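Local coordinates for protein histidine--tRNA ligase (Staphylococcus aureus, PDB 1QE0) that attaches L-histidine to tRNA(His) at the expense of ATP, releasing AMP and diphosphate, and works as a homodimeric class II aminoacyl-tRNA synthetase, at residues F154-L159 with E320-D325; K160-S165 with E268-N273; D325-L330 with G379-I384. All coordinates share one frame; numbering follows the deposited sequence.

Contact 1: residues F154-L159 with E320-D325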
loop_
_atom_site.group_PDB
_atom_site.type_symbol
_atom_site.label_atom_id
_atom_site.label_comp_id
_atom_site.label_asym_id
_atom_site.label_seq_id
_atom_site.Cartn_x
_atom_site.Cartn_y
_atom_site.Cartn_z
ATOM N N PHE A 154 11.960 11.737 2.825
ATOM C CA PHE A 154 11.543 12.190 1.517
ATOM C C PHE A 154 12.207 13.487 1.126
ATOM O O PHE A 154 11.982 13.982 0.031
ATOM C CB PHE A 154 10.022 12.334 1.470
ATOM C CG PHE A 154 9.297 11.025 1.454
ATOM C CD1 PHE A 154 9.329 10.217 0.309
ATOM C CD2 PHE A 154 8.598 10.588 2.570
ATOM C CE1 PHE A 154 8.676 9.004 0.268
ATOM C CE2 PHE A 154 7.928 9.368 2.550
ATOM C CZ PHE A 154 7.967 8.568 1.393
ATOM N N GLY A 155 12.969 14.066 2.042
ATOM C CA GLY A 155 13.662 15.309 1.761
ATOM C C GLY A 155 12.972 16.578 2.225
ATOM O O GLY A 155 13.469 17.680 1.973
ATOM N N LEU A 156 11.803 16.450 2.845
ATOM C CA LEU A 156 11.086 17.620 3.334
ATOM C C LEU A 156 12.016 18.269 4.306
ATOM O O LEU A 156 12.788 17.591 4.974
ATOM C CB LEU A 156 9.813 17.228 4.036
ATOM C CG LEU A 156 8.532 17.222 3.211
ATOM C CD1 LEU A 156 8.793 17.739 1.823
ATOM C CD2 LEU A 156 7.918 15.830 3.205
ATOM N N LYS A 157 11.921 19.581 4.431
ATOM C CA LYS A 157 12.849 20.246 5.302
ATOM C C LYS A 157 12.383 21.309 6.236
ATOM O O LYS A 157 13.131 21.662 7.139
ATOM C CB LYS A 157 13.994 20.809 4.477
ATOM C CG LYS A 157 15.330 20.133 4.702
ATOM C CD LYS A 157 16.210 20.429 3.511
ATOM C CE LYS A 157 15.733 19.657 2.287
ATOM N NZ LYS A 157 16.512 18.423 2.221
ATOM N N HIS A 158 11.215 21.890 6.037
ATOM C CA HIS A 158 10.827 22.939 6.982
ATOM C C HIS A 158 9.806 22.421 7.978
ATOM O O HIS A 158 8.748 23.016 8.215
ATOM C CB HIS A 158 10.424 24.232 6.241
ATOM C CG HIS A 158 11.589 24.927 5.586
ATOM N ND1 HIS A 158 12.906 24.568 5.817
ATOM C CD2 HIS A 158 11.644 25.982 4.735
ATOM C CE1 HIS A 158 13.715 25.370 5.146
ATOM N NE2 HIS A 158 12.970 26.236 4.485
ATOM N N LEU A 159 10.161 21.261 8.532
ATOM C CA LEU A 159 9.355 20.533 9.513
ATOM C C LEU A 159 9.500 21.155 10.885
ATOM O O LEU A 159 10.507 21.792 11.182
ATOM C CB LEU A 159 9.777 19.055 9.570
ATOM C CG LEU A 159 9.165 18.101 8.553
ATOM C CD1 LEU A 159 8.208 18.861 7.660
ATOM C CD2 LEU A 159 10.272 17.426 7.773
ATOM N N GLU A 320 7.410 22.179 -1.521
ATOM C CA GLU A 320 8.826 22.292 -1.210
ATOM C C GLU A 320 9.628 22.137 -2.482
ATOM O O GLU A 320 10.851 22.250 -2.475
ATOM C CB GLU A 320 9.255 21.229 -0.194
ATOM C CG GLU A 320 8.552 21.339 1.170
ATOM C CD GLU A 320 9.375 22.049 2.261
ATOM O OE1 GLU A 320 10.423 21.484 2.689
ATOM O OE2 GLU A 320 8.940 23.150 2.696
ATOM N N GLY A 321 8.937 21.855 -3.573
ATOM C CA GLY A 321 9.607 21.690 -4.842
ATOM C C GLY A 321 10.483 20.468 -4.824
ATOM O O GLY A 321 11.676 20.537 -5.100
ATOM N N ILE A 322 9.898 19.334 -4.487
ATOM C CA ILE A 322 10.664 18.096 -4.449
ATOM C C ILE A 322 10.172 17.085 -5.490
ATOM O O ILE A 322 8.968 17.020 -5.837
ATOM C CB ILE A 322 10.687 17.506 -3.024
ATOM C CG1 ILE A 322 11.296 18.554 -2.069
ATOM C CG2 ILE A 322 11.426 16.172 -2.995
ATOM C CD1 ILE A 322 11.589 18.080 -0.676
ATOM N N GLU A 323 11.150 16.394 -6.068
ATOM C CA GLU A 323 10.908 15.375 -7.081
ATOM C C GLU A 323 11.376 14.022 -6.543
ATOM O O GLU A 323 12.374 13.932 -5.829
ATOM C CB GLU A 323 11.640 15.731 -8.375
ATOM N N LEU A 324 10.621 12.981 -6.859
ATOM C CA LEU A 324 10.916 11.632 -6.395
ATOM C C LEU A 324 11.657 10.889 -7.482
ATOM O O LEU A 324 11.384 11.113 -8.647
ATOM C CB LEU A 324 9.600 10.918 -6.088
ATOM C CG LEU A 324 8.752 11.692 -5.086
ATOM C CD1 LEU A 324 7.295 11.273 -5.155
ATOM C CD2 LEU A 324 9.326 11.503 -3.694
ATOM N N ASP A 325 12.563 9.989 -7.107
ATOM C CA ASP A 325 13.338 9.197 -8.085
ATOM C C ASP A 325 12.478 8.191 -8.861
ATOM O O ASP A 325 12.813 7.004 -8.924
ATOM C CB ASP A 325 14.467 8.413 -7.386
ATOM C CG ASP A 325 15.717 9.248 -7.143
ATOM O OD1 ASP A 325 15.591 10.477 -6.915
ATOM O OD2 ASP A 325 16.826 8.656 -7.146
#

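Contact 2: residues K160-S165 with E268-N273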
loop_
_atom_site.group_PDB
_atom_site.type_symbol
_atom_site.label_atom_id
_atom_site.label_comp_id
_atom_site.label_asym_id
_atom_site.label_seq_id
_atom_site.Cartn_x
_atom_site.Cartn_y
_atom_site.Cartn_z
ATOM N N LYS A 160 8.529 20.896 11.743
ATOM C CA LYS A 160 8.527 21.461 13.075
ATOM C C LYS A 160 7.620 20.608 13.952
ATOM O O LYS A 160 6.396 20.597 13.784
ATOM C CB LYS A 160 8.087 22.924 12.932
ATOM C CG LYS A 160 7.137 23.536 13.923
ATOM C CD LYS A 160 6.452 24.687 13.187
ATOM C CE LYS A 160 6.852 26.083 13.657
ATOM N NZ LYS A 160 8.226 26.538 13.289
ATOM N N LEU A 161 8.267 19.790 14.782
ATOM C CA LEU A 161 7.594 18.863 15.698
ATOM C C LEU A 161 7.141 19.614 16.941
ATOM O O LEU A 161 7.918 20.284 17.585
ATOM C CB LEU A 161 8.535 17.688 16.050
ATOM C CG LEU A 161 8.235 16.519 17.005
ATOM C CD1 LEU A 161 6.898 16.671 17.658
ATOM C CD2 LEU A 161 8.295 15.203 16.277
ATOM N N VAL A 162 5.871 19.469 17.267
ATOM C CA VAL A 162 5.261 20.123 18.391
ATOM C C VAL A 162 4.653 19.056 19.292
ATOM O O VAL A 162 3.843 18.244 18.842
ATOM C CB VAL A 162 4.177 21.055 17.885
ATOM C CG1 VAL A 162 3.508 21.756 19.018
ATOM C CG2 VAL A 162 4.770 22.041 16.904
ATOM N N ILE A 163 5.047 19.062 20.567
ATOM C CA ILE A 163 4.578 18.085 21.557
ATOM C C ILE A 163 3.979 18.749 22.796
ATOM O O ILE A 163 4.135 19.938 23.006
ATOM C CB ILE A 163 5.724 17.189 22.031
ATOM C CG1 ILE A 163 6.736 18.015 22.788
ATOM C CG2 ILE A 163 6.439 16.546 20.851
ATOM C CD1 ILE A 163 7.876 17.186 23.318
ATOM N N ASN A 164 3.300 17.957 23.609
ATOM C CA ASN A 164 2.668 18.400 24.839
ATOM C C ASN A 164 2.279 17.128 25.613
ATOM O O ASN A 164 2.359 16.009 25.098
ATOM C CB ASN A 164 1.406 19.251 24.562
ATOM C CG ASN A 164 0.747 19.777 25.866
ATOM O OD1 ASN A 164 -0.488 19.895 26.003
ATOM N ND2 ASN A 164 1.592 20.052 26.845
ATOM N N SER A 165 1.878 17.296 26.861
ATOM C CA SER A 165 1.476 16.174 27.657
ATOM C C SER A 165 0.260 16.551 28.431
ATOM O O SER A 165 0.225 17.601 29.044
ATOM C CB SER A 165 2.546 15.821 28.645
ATOM O OG SER A 165 2.054 14.792 29.487
ATOM N N GLU A 268 2.287 16.903 16.983
ATOM C CA GLU A 268 1.841 17.306 15.675
ATOM C C GLU A 268 3.104 17.679 14.954
ATOM O O GLU A 268 3.976 18.296 15.563
ATOM C CB GLU A 268 0.955 18.508 15.814
ATOM C CG GLU A 268 -0.390 18.223 15.262
ATOM C CD GLU A 268 -1.368 19.347 15.471
ATOM O OE1 GLU A 268 -2.538 19.033 15.793
ATOM O OE2 GLU A 268 -0.982 20.530 15.301
ATOM N N LEU A 269 3.275 17.191 13.724
ATOM C CA LEU A 269 4.462 17.502 12.931
ATOM C C LEU A 269 3.953 18.574 12.012
ATOM O O LEU A 269 2.843 18.458 11.466
ATOM C CB LEU A 269 4.919 16.318 12.078
ATOM C CG LEU A 269 6.430 16.198 11.819
ATOM C CD1 LEU A 269 6.735 15.235 10.743
ATOM C CD2 LEU A 269 7.018 17.491 11.445
ATOM N N MET A 270 4.705 19.656 11.876
ATOM C CA MET A 270 4.230 20.690 10.989
ATOM C C MET A 270 5.240 21.211 9.996
ATOM O O MET A 270 6.454 21.048 10.146
ATOM C CB MET A 270 3.491 21.814 11.737
ATOM C CG MET A 270 3.441 21.678 13.248
ATOM S SD MET A 270 2.098 22.642 13.942
ATOM C CE MET A 270 0.731 21.798 13.237
ATOM N N MET A 271 4.668 21.671 8.891
ATOM C CA MET A 271 5.373 22.191 7.745
ATOM C C MET A 271 5.133 23.664 7.659
ATOM O O MET A 271 3.985 24.146 7.683
ATOM C CB MET A 271 4.819 21.501 6.485
ATOM C CG MET A 271 4.956 22.226 5.135
ATOM S SD MET A 271 6.383 21.706 4.139
ATOM C CE MET A 271 6.752 20.141 4.828
ATOM N N ASP A 272 6.241 24.376 7.631
ATOM C CA ASP A 272 6.216 25.808 7.490
ATOM C C ASP A 272 6.341 25.994 5.981
ATOM O O ASP A 272 7.390 25.673 5.394
ATOM C CB ASP A 272 7.438 26.442 8.176
ATOM C CG ASP A 272 7.385 26.358 9.691
ATOM O OD1 ASP A 272 8.440 26.046 10.302
ATOM O OD2 ASP A 272 6.302 26.636 10.259
ATOM N N ASN A 273 5.257 26.405 5.335
ATOM C CA ASN A 273 5.314 26.645 3.903
ATOM C C ASN A 273 4.349 27.737 3.475
ATOM O O ASN A 273 3.140 27.528 3.451
ATOM C CB ASN A 273 5.079 25.366 3.104
ATOM C CG ASN A 273 5.577 25.483 1.676
ATOM O OD1 ASN A 273 5.003 26.240 0.874
ATOM N ND2 ASN A 273 6.663 24.759 1.350
#

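Contact 3: residues D325-L330 with G379-I384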
loop_
_atom_site.group_PDB
_atom_site.type_symbol
_atom_site.label_atom_id
_atom_site.label_comp_id
_atom_site.label_asym_id
_atom_site.label_seq_id
_atom_site.Cartn_x
_atom_site.Cartn_y
_atom_site.Cartn_z
ATOM N N ASP A 325 12.563 9.989 -7.107
ATOM C CA ASP A 325 13.338 9.197 -8.085
ATOM C C ASP A 325 12.478 8.191 -8.861
ATOM O O ASP A 325 12.813 7.004 -8.924
ATOM C CB ASP A 325 14.467 8.413 -7.386
ATOM C CG ASP A 325 15.717 9.248 -7.143
ATOM O OD1 ASP A 325 15.591 10.477 -6.915
ATOM O OD2 ASP A 325 16.826 8.656 -7.146
ATOM N N ILE A 326 11.409 8.658 -9.494
ATOM C CA ILE A 326 10.504 7.775 -10.227
ATOM C C ILE A 326 10.971 7.648 -11.676
ATOM O O ILE A 326 10.519 8.406 -12.542
ATOM C CB ILE A 326 9.091 8.344 -10.194
ATOM C CG1 ILE A 326 8.727 8.710 -8.773
ATOM C CG2 ILE A 326 8.107 7.331 -10.648
ATOM C CD1 ILE A 326 8.887 7.595 -7.841
ATOM N N GLU A 327 11.809 6.650 -11.964
ATOM C CA GLU A 327 12.345 6.491 -13.321
ATOM C C GLU A 327 11.371 6.334 -14.479
ATOM O O GLU A 327 11.751 6.606 -15.616
ATOM C CB GLU A 327 13.379 5.359 -13.406
ATOM C CG GLU A 327 14.216 5.425 -14.701
ATOM C CD GLU A 327 15.205 4.279 -14.863
ATOM O OE1 GLU A 327 14.904 3.354 -15.653
ATOM O OE2 GLU A 327 16.287 4.317 -14.222
ATOM N N GLU A 328 10.145 5.896 -14.196
ATOM C CA GLU A 328 9.079 5.665 -15.190
ATOM C C GLU A 328 9.451 5.836 -16.682
ATOM O O GLU A 328 8.925 6.718 -17.378
ATOM C CB GLU A 328 7.869 6.533 -14.842
ATOM C CG GLU A 328 6.543 5.765 -14.868
ATOM C CD GLU A 328 5.644 6.150 -16.026
ATOM O OE1 GLU A 328 4.644 6.868 -15.776
ATOM O OE2 GLU A 328 5.954 5.747 -17.174
ATOM N N ASN A 329 10.297 4.931 -17.176
ATOM C CA ASN A 329 10.793 4.985 -18.550
ATOM C C ASN A 329 10.901 3.588 -19.124
ATOM O O ASN A 329 11.364 2.687 -18.444
ATOM C CB ASN A 329 12.211 5.572 -18.547
ATOM C CG ASN A 329 12.267 6.984 -19.068
ATOM O OD1 ASN A 329 11.356 7.788 -18.840
ATOM N ND2 ASN A 329 13.352 7.308 -19.761
ATOM N N LEU A 330 10.534 3.421 -20.384
ATOM C CA LEU A 330 10.636 2.135 -21.049
ATOM C C LEU A 330 12.105 1.970 -21.428
ATOM O O LEU A 330 12.727 2.914 -21.888
ATOM C CB LEU A 330 9.805 2.163 -22.329
ATOM C CG LEU A 330 9.135 0.899 -22.848
ATOM C CD1 LEU A 330 8.181 0.359 -21.803
ATOM C CD2 LEU A 330 8.360 1.220 -24.090
ATOM N N GLY A 379 9.038 7.269 -23.373
ATOM C CA GLY A 379 10.290 7.436 -22.658
ATOM C C GLY A 379 11.343 6.356 -22.931
ATOM O O GLY A 379 12.302 6.206 -22.150
ATOM N N ALA A 380 11.198 5.630 -24.046
ATOM C CA ALA A 380 12.149 4.594 -24.445
ATOM C C ALA A 380 13.578 5.099 -24.412
ATOM O O ALA A 380 13.958 5.932 -25.231
ATOM C CB ALA A 380 11.840 4.139 -25.824
ATOM N N LYS A 381 14.370 4.621 -23.458
ATOM C CA LYS A 381 15.756 5.054 -23.368
ATOM C C LYS A 381 16.455 4.714 -24.652
ATOM O O LYS A 381 17.284 5.475 -25.110
ATOM C CB LYS A 381 16.497 4.359 -22.239
ATOM C CG LYS A 381 16.143 4.787 -20.855
ATOM C CD LYS A 381 16.854 3.856 -19.924
ATOM C CE LYS A 381 16.573 4.170 -18.474
ATOM N NZ LYS A 381 17.540 3.397 -17.607
ATOM N N PHE A 382 16.152 3.547 -25.206
ATOM C CA PHE A 382 16.758 3.100 -26.456
ATOM C C PHE A 382 15.708 2.705 -27.439
ATOM O O PHE A 382 14.551 2.536 -27.069
ATOM C CB PHE A 382 17.666 1.916 -26.223
ATOM C CG PHE A 382 18.736 2.202 -25.262
ATOM C CD1 PHE A 382 19.991 2.545 -25.704
ATOM C CD2 PHE A 382 18.465 2.221 -23.913
ATOM C CE1 PHE A 382 20.972 2.919 -24.799
ATOM C CE2 PHE A 382 19.425 2.591 -23.009
ATOM C CZ PHE A 382 20.686 2.944 -23.452
ATOM N N THR A 383 16.134 2.492 -28.678
ATOM C CA THR A 383 15.245 2.119 -29.757
ATOM C C THR A 383 15.975 1.190 -30.711
ATOM O O THR A 383 17.200 1.075 -30.673
ATOM C CB THR A 383 14.775 3.386 -30.483
ATOM O OG1 THR A 383 13.540 3.831 -29.922
ATOM C CG2 THR A 383 14.598 3.177 -31.947
ATOM N N ILE A 384 15.198 0.407 -31.453
ATOM C CA ILE A 384 15.733 -0.475 -32.488
ATOM C C ILE A 384 14.669 -0.572 -33.592
ATOM O O ILE A 384 13.458 -0.470 -33.304
ATOM C CB ILE A 384 16.110 -1.890 -31.998
ATOM C CG1 ILE A 384 14.904 -2.615 -31.475
ATOM C CG2 ILE A 384 17.208 -1.855 -30.992
ATOM C CD1 ILE A 384 15.221 -4.043 -31.210
#

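Contact 1: residues F154-L159 with E320-D325
Glu-320 carries this contact. Its CG lies anti to the carbonyl carbon (chi1 -62°), and a bend at chi2 of -99° turns the carboxylate over onto the backbone of 157-158. OE1 of Glu-320 takes the N-H of Lys-157, N to OE1 3.0 Å, fairly straight at 159°, the donor standing above the carboxylate plane. The N-H of His-158 reaches the same oxygen in a weaker, longer bond, so OE1 is held by two successive amides. OE2 is hydrogen-bonded by ND2 of Asn-273, which leaves the carboxylate gripped at both ends and its rotation largely fixed. The aliphatic part of the glutamate packs on leucine: CD1 of Leu-156 sits 3.7 Å from CG of Glu-320, the two side chains crossing at about a right angle. CD1 of Leu-156 also touches CD1 of Ile-322 at 3.8 Å. The extended CG1-CD1 arm of Ile-322 lays its CD1 against the carbonyl O of Gly-155, 3.3 Å away. Farther along, CD2 of Leu-324 approaches CD1 of the Phe-154 ring at 4.2 Å, and Tyr-21 of helix 13-33 touches both residues. The two segments run in nearly opposite directions, without strand pairing. A Schellman motif with a positive-phi glycine, Gly-155 or Gly-321, ends each preceding helix, 137-153 and 310-319, in the class II catalytic domain, where the chain leaves for the anticodon-binding domain.

Contact 2: residues K160-S165 with E268-N273
Strands 159-165 and 265-272 pair antiparallel here, within the large mixed sheet of the class II synthetase catalytic domain. Lys-160 with Met-270 and Val-162 with Glu-268 are hydrogen-bonded pairs; Leu-161 with Leu-269, between them, is a non-hydrogen-bonded pair whose side chains go to the sheet face covered by helix 137-153. Val-162 N to Glu-268 O is the straightest bond (161°) and arrives nearly along the C=O axis. At the Lys-160 end, Met-270 N still donates to Lys-160 O, but the bond from Lys-160 N to Met-270 O is weak and strongly bent. Val-162 CG2 packs on CG of Met-270, and the Met-270 side chain also touches Thr-282 of strand 280-290.

Lys-160, on the same face, is the side chain to follow. CB of Lys-160 rests 3.7 Å from Met-270 O, and CG of Lys-160 meets CG of Met-270 at 4.2 Å. Bends at chi3 (-110°) and chi4 then swing the chain across Asp-272 at about a right angle, CD and CE of Lys-160 each lying 3.5 Å from OD2 of Asp-272. The tip closes the salt bridge: NZ of Lys-160 stands 3.0 Å from OD1 of Asp-272, on that oxygen's syn lone pair.

Contact 3: residues D325-L330 with G379-I384
Lys-381 stretches out almost straight from its CG, with chi2, chi3 and chi4 all near 180°, and meets Glu-327 at about a right angle. The glutamate is extended too, its CG anti to the backbone N (chi1 -165°), so two long arms cross near their tips. NZ of Lys-381 lies 3.3 Å from OE1 of Glu-327, a salt bridge whose hydrogen bond is weak, and CE of the lysine comes nearly as close to the same oxygen. Glu-327 is exposed and poorly ordered, which fits a loose surface pairing; Lys-358 is a second partner of its OE1, in a long, weak ion pair.

Nearer the backbone, the side chain of Asn-329 points at the turn, and its amide end meets the carbonyl O of Gly-379. Gly-379 closes helix 368-377 with a Schellman motif; its positive phi ends the helix, and Ala-380 and Lys-381 lead into strand 382-386. That strand lies next to strand 332-336 in the mixed sheet of the anticodon-binding domain, and this contact sits where the linker from the catalytic domain enters it.

The firmest bond is between backbones: Lys-381 N donates to Leu-330 O at 2.8 Å, nearly along the C=O axis. O of Leu-330 also receives a CA-H contact from Ala-380, CA to O 3.1 Å. Leu-330 lays its CB over CA of Ala-380 at 4.0 Å, while the leucine also packs on Asn-34 of the second subunit. Glu-328, likewise poorly ordered, takes no part in the turn and instead forms salt bridges with Lys-17 and with Lys-36 of the second subunit.

How the contacts relate
Contacts 1 and 2 belong to the catalytic domain and touch directly: the carbonyl of His-158 probably takes the N-H of Asp-272, and Leu-159 packs on Met-271 where 154-159 becomes the strand of contact 2. Contact 3 joins the linker to the anticodon-binding domain, its nearest atoms about 17 Å from those of contact 2. Residues 320-330 serve both contacts 1 and 3, which share Asp-325. Contact 2 is regular backbone pairing within a sheet, contact 1 a carboxylate capturing backbone amides beside leucine and isoleucine, contact 3 a single backbone bond beside a loose ion pair. All are partly buried, but no touching residue of contact 2 is exposed, whereas contacts 1 and 3 have exposed members such as Lys-157 and Glu-327.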